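Local atomic coordinates of polyketide synthase (Lyngbya majuscula 19L, PDB entry 3QIT), a protein that forms the terminal alkene in curacin A biosynthesis as a decarboxylating thioesterase of the alpha/beta hydrolase fold, probably after hydrolysing the polyketide thioester. Residues B[4-9]-B[15-20]; B[28-33]-B[86-91]; B[74-79]-B[202-207]. All blocks are in the same frame, centred on the assembly; numbering follows the deposited sequence.

How the contacts relate
Contact 1 is the antiparallel hairpin at one edge of the central sheet; contact 2 lies about 11 Å away, centre to centre, where the same sheet meets helix 78-91. The two touch directly: Leu18 CD2 is 3.9 Å from Val88 CG2, and Leu9 CD1 packs on Arg87 and Glu91, so the helix covers both hairpin and inner strand. Contact 3 stands about 20 Å from each of the others, between centres, yet its segment 74-79 runs into the start of that helix. Strand 97-102, beside strand 28-32, leads into a probable nucleophile elbow at Ser103, part of a likely Ser-His-Glu triad with His269 and Glu127.

Contact 1: B[4-9]-B[15-20]; sequences MEEKFL and QICLCS
Glu5 and Ser20 begin a ladder of paired backbone bonds that joins strand 5-9 to strand 15-20, antiparallel at 153°. Glu5 N gives a nearly straight bond to Ser20 O (2.8 Å), and Ser20 N answers to Glu5 O. The same two-way exchange recurs at Lys7 with Leu18 and at Leu9 with Ile16, where Ile16 N to Leu9 O is 2.7 Å. Between them lie the non-hydrogen-bonded pairs Glu6-Cys19 and Phe8-Cys17, flanked by CA-H...O contacts such as Glu6 CA to Leu18 O.

Sulfur and ring dominate the face that carries Phe8. Cys17 CA sits over the Phe8 ring, 4.1 Å from its centroid and displaced toward the rim, while Cys17 CB closes on Phe8 CE2 at 3.5 Å. With SG anti to its backbone N (chi1 -177°), Cys17 also brings sulfur obliquely to the ring, 4.2 Å from the centroid, and against Glu6 CG. Further along, in one of its two conformers, Met4 rests SD on Cys19 CB at 3.5 Å.

Polar side chains meet on the Glu5 face through one water, which donates to Glu5 OE2 (2.8 Å) and, in one of the two Ser20 conformers, accepts from Ser20 OG. Glu6, on the other face, sends OE2 to a salt bridge with Arg188.

Strand 15-20 continues the sheet inward: Cys19 bonds to Ala58 within strand 55-59 and Cys17 to Asp60 just beyond it, so this hairpin forms one border of the alpha/beta hydrolase sheet within the chain. Leu9, Ile16 and Leu18 pack on helix 78-91, whereas Met4, Cys17 and Cys19 lie against Arg188 of helix 179-188.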
# COMPACT_ATOMS: atom_id res chain seq x y z
N MET B 4 18.30 -17.57 -20.91
CA MET B 4 17.12 -17.03 -20.26
C MET B 4 16.15 -16.46 -21.28
O MET B 4 16.58 -15.79 -22.22
CB MET B 4 17.54 -15.94 -19.28
CG MET B 4 16.44 -15.56 -18.32
SD MET B 4 16.90 -14.16 -17.29
CE MET B 4 16.81 -12.82 -18.47
N GLU B 5 14.86 -16.73 -21.10
CA GLU B 5 13.79 -16.07 -21.89
C GLU B 5 13.07 -15.07 -20.99
O GLU B 5 12.98 -15.26 -19.76
CB GLU B 5 12.74 -17.07 -22.32
CG GLU B 5 13.21 -18.25 -23.13
CD GLU B 5 12.03 -19.11 -23.57
OE1 GLU B 5 12.00 -19.51 -24.75
OE2 GLU B 5 11.13 -19.36 -22.74
N GLU B 6 12.48 -14.04 -21.59
CA GLU B 6 11.64 -13.13 -20.83
C GLU B 6 10.24 -13.15 -21.43
O GLU B 6 10.11 -13.12 -22.64
CB GLU B 6 12.18 -11.70 -20.94
CG GLU B 6 13.47 -11.46 -20.17
CD GLU B 6 14.03 -10.07 -20.41
OE1 GLU B 6 13.75 -9.47 -21.48
OE2 GLU B 6 14.78 -9.58 -19.53
N LYS B 7 9.21 -13.24 -20.59
CA LYS B 7 7.83 -13.09 -21.08
C LYS B 7 7.14 -12.09 -20.17
O LYS B 7 7.32 -12.14 -18.95
CB LYS B 7 7.04 -14.40 -21.02
CG LYS B 7 7.68 -15.59 -21.75
CD LYS B 7 7.73 -15.39 -23.26
CE LYS B 7 8.68 -16.40 -23.88
NZ LYS B 7 8.35 -16.64 -25.29
N PHE B 8 6.32 -11.20 -20.75
CA PHE B 8 5.68 -10.17 -19.93
C PHE B 8 4.21 -10.48 -19.69
O PHE B 8 3.53 -11.02 -20.56
CB PHE B 8 5.86 -8.79 -20.56
CG PHE B 8 7.24 -8.24 -20.37
CD1 PHE B 8 8.29 -8.69 -21.19
CD2 PHE B 8 7.52 -7.37 -19.34
CE1 PHE B 8 9.59 -8.24 -20.97
CE2 PHE B 8 8.83 -6.88 -19.14
CZ PHE B 8 9.86 -7.32 -19.98
N LEU B 9 3.76 -10.16 -18.47
CA LEU B 9 2.38 -10.40 -18.05
C LEU B 9 1.83 -9.05 -17.56
O LEU B 9 2.50 -8.37 -16.80
CB LEU B 9 2.34 -11.44 -16.93
CG LEU B 9 1.02 -11.84 -16.26
CD1 LEU B 9 0.09 -12.45 -17.31
CD2 LEU B 9 1.26 -12.83 -15.14
N GLN B 15 3.57 -3.96 -15.96
CA GLN B 15 4.07 -5.16 -16.67
C GLN B 15 4.98 -5.94 -15.75
O GLN B 15 5.90 -5.38 -15.14
CB GLN B 15 4.84 -4.71 -17.92
CG GLN B 15 3.94 -4.00 -18.94
CD GLN B 15 3.00 -4.96 -19.64
OE1 GLN B 15 3.35 -6.11 -19.86
NE2 GLN B 15 1.80 -4.48 -19.99
N ILE B 16 4.72 -7.24 -15.66
CA ILE B 16 5.60 -8.12 -14.87
C ILE B 16 6.51 -8.85 -15.86
O ILE B 16 6.02 -9.54 -16.73
CB ILE B 16 4.76 -9.18 -14.13
CG1 ILE B 16 3.81 -8.50 -13.13
CG2 ILE B 16 5.71 -10.17 -13.37
CD1 ILE B 16 2.75 -9.47 -12.56
N CYS B 17 7.82 -8.77 -15.67
CA CYS B 17 8.75 -9.57 -16.48
C CYS B 17 8.95 -10.93 -15.82
O CYS B 17 9.34 -10.99 -14.65
CB CYS B 17 10.11 -8.88 -16.59
SG CYS B 17 11.23 -9.85 -17.69
N LEU B 18 8.69 -12.01 -16.56
CA LEU B 18 8.99 -13.36 -16.06
C LEU B 18 10.26 -13.87 -16.72
O LEU B 18 10.27 -14.05 -17.93
CB LEU B 18 7.84 -14.31 -16.40
CG LEU B 18 6.46 -14.02 -15.80
CD1 LEU B 18 5.47 -15.14 -16.21
CD2 LEU B 18 6.54 -13.92 -14.30
N CYS B 19 11.32 -14.08 -15.95
CA CYS B 19 12.53 -14.68 -16.51
C CYS B 19 12.35 -16.18 -16.40
O CYS B 19 11.87 -16.67 -15.38
CB CYS B 19 13.76 -14.31 -15.70
SG CYS B 19 14.09 -12.53 -15.62
N SER B 20 12.69 -16.91 -17.45
CA SER B 20 12.53 -18.35 -17.40
C SER B 20 13.65 -19.11 -18.09
O SER B 20 14.28 -18.60 -19.03
CB SER B 20 11.17 -18.78 -17.98
OG SER B 20 11.16 -18.63 -19.39
O HOH W 1 12.67 -20.70 -20.83

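Contact 2: B[28-33]-B[86-91]; sequences VVLCIH and DRVIQE
Asp86 O, just ahead of the Val88 and Ile89 that meet Leu30, is gripped twice by Gln90: by the backbone N at 3.0 Å and by the side-chain NE2 at 3.2 Å. The amide folds back along the helix to get there, and NE2 approaches from above the carbonyl plane, 36° out of it. On the neighbouring side of the helix Arg87 NH1 reaches Glu91 OE1 at 3.0 Å in a salt bridge; OE1 lies close to the guanidinium plane, while NH1 comes to OE1 on its anti side, well out of the carboxylate plane.

Across the contact there is no hydrogen bond, only hydrocarbon. Leu30 points from strand 28-32 toward the helix, and its two methyls divide the work: CD2 packs on Ile89 CG1 at 3.7 Å, while CD1 touches Val88 CG1 more loosely at 4.2 Å. The leucine and Ile89 side chains cross at about a right angle. Helix 78-91 links strand 55-59 to strand 97-102, and strand 28-32 runs between those two, so the helix of this beta-alpha-beta crossover spans the strand carrying Leu30, as in other alpha/beta hydrolases. Leu30 takes up that central place with CG anti to its backbone N (chi1 174°), and touches Pro59 and Leu99 on the two flanking strands. All three contact residues are buried, while Asp86 OD2 pairs with Arg116, and Asp86 also packs on Leu148 of the second subunit.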
# COMPACT_ATOMS: atom_id res chain seq x y z
N VAL B 28 7.36 -26.83 -12.67
CA VAL B 28 7.83 -25.47 -12.39
C VAL B 28 8.59 -25.36 -11.07
O VAL B 28 8.16 -25.88 -10.04
CB VAL B 28 6.64 -24.47 -12.40
CG1 VAL B 28 7.10 -23.07 -11.86
CG2 VAL B 28 6.05 -24.37 -13.82
N VAL B 29 9.70 -24.63 -11.11
CA VAL B 29 10.34 -24.10 -9.90
C VAL B 29 10.16 -22.59 -9.96
O VAL B 29 10.69 -21.94 -10.85
CB VAL B 29 11.83 -24.45 -9.82
CG1 VAL B 29 12.48 -23.92 -8.51
CG2 VAL B 29 12.03 -25.99 -9.87
N LEU B 30 9.40 -22.06 -9.01
CA LEU B 30 9.14 -20.62 -8.96
C LEU B 30 10.10 -20.00 -7.92
O LEU B 30 10.06 -20.38 -6.75
CB LEU B 30 7.68 -20.37 -8.61
CG LEU B 30 7.24 -18.90 -8.37
CD1 LEU B 30 7.49 -18.08 -9.62
CD2 LEU B 30 5.77 -18.89 -8.03
N CYS B 31 10.92 -19.05 -8.35
CA CYS B 31 11.98 -18.45 -7.51
C CYS B 31 11.70 -16.95 -7.32
O CYS B 31 11.48 -16.23 -8.30
CB CYS B 31 13.34 -18.55 -8.19
SG CYS B 31 13.82 -20.27 -8.57
N ILE B 32 11.74 -16.50 -6.07
CA ILE B 32 11.46 -15.09 -5.73
C ILE B 32 12.75 -14.45 -5.18
O ILE B 32 13.26 -14.85 -4.10
CB ILE B 32 10.30 -14.97 -4.67
CG1 ILE B 32 9.07 -15.82 -5.07
CG2 ILE B 32 9.91 -13.49 -4.45
CD1 ILE B 32 8.43 -15.42 -6.39
N HIS B 33 13.29 -13.49 -5.94
CA HIS B 33 14.51 -12.76 -5.53
C HIS B 33 14.26 -11.80 -4.35
O HIS B 33 13.14 -11.56 -3.99
CB HIS B 33 15.12 -11.99 -6.73
CG HIS B 33 14.29 -10.85 -7.23
ND1 HIS B 33 14.27 -9.63 -6.59
CD2 HIS B 33 13.46 -10.72 -8.30
CE1 HIS B 33 13.47 -8.79 -7.25
NE2 HIS B 33 12.97 -9.43 -8.29
N ASP B 86 0.97 -13.82 -6.39
CA ASP B 86 -0.31 -14.54 -6.57
C ASP B 86 -0.74 -14.51 -8.04
O ASP B 86 -1.15 -15.53 -8.61
CB ASP B 86 -1.40 -13.90 -5.70
CG ASP B 86 -2.57 -14.85 -5.37
OD1 ASP B 86 -2.38 -16.09 -5.32
OD2 ASP B 86 -3.68 -14.33 -5.13
N ARG B 87 -0.63 -13.34 -8.67
CA ARG B 87 -0.96 -13.23 -10.10
C ARG B 87 -0.08 -14.14 -10.97
O ARG B 87 -0.58 -14.79 -11.89
CB ARG B 87 -0.84 -11.77 -10.57
CG ARG B 87 -1.12 -11.58 -12.05
CD ARG B 87 -2.57 -11.94 -12.36
NE ARG B 87 -2.87 -11.83 -13.78
CZ ARG B 87 -2.72 -12.82 -14.66
NH1 ARG B 87 -2.27 -14.01 -14.25
NH2 ARG B 87 -3.03 -12.62 -15.93
N VAL B 88 1.22 -14.20 -10.67
CA VAL B 88 2.16 -15.05 -11.41
C VAL B 88 1.76 -16.53 -11.25
O VAL B 88 1.73 -17.28 -12.23
CB VAL B 88 3.62 -14.85 -10.92
CG1 VAL B 88 4.52 -15.90 -11.58
CG2 VAL B 88 4.13 -13.44 -11.27
N ILE B 89 1.42 -16.92 -10.03
CA ILE B 89 0.98 -18.31 -9.79
C ILE B 89 -0.27 -18.65 -10.60
O ILE B 89 -0.36 -19.74 -11.20
CB ILE B 89 0.76 -18.59 -8.30
CG1 ILE B 89 2.12 -18.59 -7.60
CG2 ILE B 89 0.09 -19.99 -8.09
CD1 ILE B 89 2.04 -18.41 -6.10
N GLN B 90 -1.21 -17.71 -10.65
CA GLN B 90 -2.43 -17.92 -11.43
C GLN B 90 -2.13 -18.14 -12.91
O GLN B 90 -2.90 -18.79 -13.62
CB GLN B 90 -3.44 -16.76 -11.26
CG GLN B 90 -3.86 -16.39 -9.82
CD GLN B 90 -4.13 -17.58 -8.90
OE1 GLN B 90 -5.00 -18.42 -9.17
NE2 GLN B 90 -3.40 -17.63 -7.77
N GLU B 91 -0.99 -17.63 -13.36
CA GLU B 91 -0.58 -17.74 -14.76
C GLU B 91 0.10 -19.08 -15.05
O GLU B 91 0.16 -19.51 -16.21
CB GLU B 91 0.32 -16.56 -15.14
CG GLU B 91 0.53 -16.35 -16.64
CD GLU B 91 -0.70 -15.83 -17.39
OE1 GLU B 91 -1.75 -15.56 -16.76
OE2 GLU B 91 -0.60 -15.71 -18.63

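Contact 3: B[74-79]-B[202-207]; sequences TSYSSL and DAIIRT
Tyr76 turns one face of its ring to Ile205, whose CG1 stands 4.2 Å from the ring centroid, close to the ring normal but shifted toward the rim. In one of the two Ile205 conformers, Ile205 CD1 continues over Tyr76 CE1 at 3.8 Å, and the two side chains cross at about a right angle. Next to it, Ile204 brings its CG2 obliquely to Tyr76 CE2, 3.6 Å away, so the ring is braced by two consecutive isoleucines. Tyr76 CG lies anti to the carbonyl carbon (chi1 -72°), which carries the ring toward the 202-207 turn.

The phenol end is fixed by polar bonds. Tyr76 OH donates to Asp202 OD2 at a short 2.6 Å, meeting the carboxylate on its anti side and 20° out of its plane; ring and carboxylate planes stand 79° apart. Leu70 N also bonds to the same hydroxyl. Asp202 is itself held in shape, since OD1 accepts from Ile204 N at 3.2 Å, forming an Asx turn, and Asp202 O takes Ile205 N at 3.0 Å. That turn puts the carboxylate and both isoleucines around one tyrosine.

Segment 74-79 leads into helix 78-91, with Ser77 as its N-cap, and Ser75 OG bonds to Ser75 OG of the second subunit. Segment 202-207 belongs to the long insertion between strands 120-126 and 234-239, so Tyr76 joins the core to what is probably the lid, since many alpha/beta hydrolases carry a lid insertion at this point.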
# COMPACT_ATOMS: atom_id res chain seq x y z
N THR B 74 3.58 4.99 -3.08
CA THR B 74 2.86 4.28 -2.01
C THR B 74 2.38 2.90 -2.43
O THR B 74 1.93 2.11 -1.60
CB THR B 74 1.67 5.09 -1.48
OG1 THR B 74 0.81 5.47 -2.55
CG2 THR B 74 2.15 6.32 -0.74
N SER B 75 2.49 2.61 -3.72
CA SER B 75 2.13 1.30 -4.28
C SER B 75 3.14 0.23 -3.90
O SER B 75 2.81 -0.96 -3.94
CB SER B 75 1.98 1.39 -5.81
OG SER B 75 0.93 2.28 -6.17
N TYR B 76 4.37 0.63 -3.57
CA TYR B 76 5.39 -0.33 -3.15
C TYR B 76 5.13 -0.76 -1.72
O TYR B 76 5.29 0.02 -0.76
CB TYR B 76 6.80 0.27 -3.27
CG TYR B 76 7.29 0.44 -4.69
CD1 TYR B 76 7.59 -0.67 -5.48
CD2 TYR B 76 7.46 1.71 -5.25
CE1 TYR B 76 8.04 -0.51 -6.79
CE2 TYR B 76 7.90 1.88 -6.57
CZ TYR B 76 8.18 0.77 -7.33
OH TYR B 76 8.65 0.99 -8.60
N SER B 77 4.68 -2.00 -1.56
CA SER B 77 4.35 -2.55 -0.25
C SER B 77 4.49 -4.06 -0.36
O SER B 77 4.46 -4.61 -1.48
CB SER B 77 2.92 -2.19 0.15
OG SER B 77 1.96 -2.77 -0.74
N SER B 78 4.64 -4.73 0.78
CA SER B 78 4.65 -6.19 0.78
C SER B 78 3.36 -6.75 0.18
O SER B 78 3.40 -7.75 -0.54
CB SER B 78 4.87 -6.75 2.19
OG SER B 78 4.01 -6.12 3.11
N LEU B 79 2.22 -6.11 0.45
CA LEU B 79 0.93 -6.58 -0.10
C LEU B 79 0.91 -6.53 -1.64
O LEU B 79 0.47 -7.46 -2.30
CB LEU B 79 -0.27 -5.80 0.46
CG LEU B 79 -1.65 -6.28 -0.02
CD1 LEU B 79 -1.99 -7.69 0.50
CD2 LEU B 79 -2.76 -5.30 0.37
N ASP B 202 13.96 0.95 -9.73
CA ASP B 202 13.36 2.21 -9.22
C ASP B 202 14.10 2.70 -7.99
O ASP B 202 14.02 2.08 -6.95
CB ASP B 202 11.88 1.97 -8.86
CG ASP B 202 11.11 3.26 -8.67
OD1 ASP B 202 11.73 4.30 -8.35
OD2 ASP B 202 9.86 3.23 -8.83
N ALA B 203 14.77 3.86 -8.10
CA ALA B 203 15.57 4.37 -6.97
C ALA B 203 14.83 4.53 -5.64
O ALA B 203 15.45 4.53 -4.57
CB ALA B 203 16.22 5.72 -7.35
N ILE B 204 13.51 4.67 -5.70
CA ILE B 204 12.74 4.84 -4.45
C ILE B 204 12.79 3.59 -3.55
O ILE B 204 12.61 3.70 -2.33
CB ILE B 204 11.28 5.28 -4.74
CG1 ILE B 204 10.68 6.00 -3.52
CG2 ILE B 204 10.43 4.11 -5.19
CD1 ILE B 204 11.09 7.47 -3.41
N ILE B 205 13.07 2.42 -4.12
CA ILE B 205 13.00 1.16 -3.41
C ILE B 205 14.10 1.00 -2.37
O ILE B 205 13.93 0.30 -1.37
CB ILE B 205 13.03 -0.04 -4.39
CG1 ILE B 205 11.81 0.02 -5.31
CG2 ILE B 205 13.02 -1.36 -3.64
CD1 ILE B 205 11.81 -1.01 -6.36
N ARG B 206 15.24 1.63 -2.63
CA ARG B 206 16.34 1.55 -1.67
C ARG B 206 16.00 2.37 -0.42
O ARG B 206 16.24 3.58 -0.38
CB ARG B 206 17.63 2.05 -2.31
CG ARG B 206 18.84 1.78 -1.45
CD ARG B 206 20.10 1.79 -2.27
NE ARG B 206 21.03 0.79 -1.76
CZ ARG B 206 21.99 0.24 -2.49
NH1 ARG B 206 22.79 -0.67 -1.94
NH2 ARG B 206 22.15 0.60 -3.75
N THR B 207 15.42 1.72 0.59
CA THR B 207 14.98 2.40 1.81
C THR B 207 14.35 1.45 2.84
O THR B 207 13.51 0.61 2.52
CB THR B 207 13.99 3.56 1.49
OG1 THR B 207 13.76 4.35 2.67
CG2 THR B 207 12.68 3.01 0.96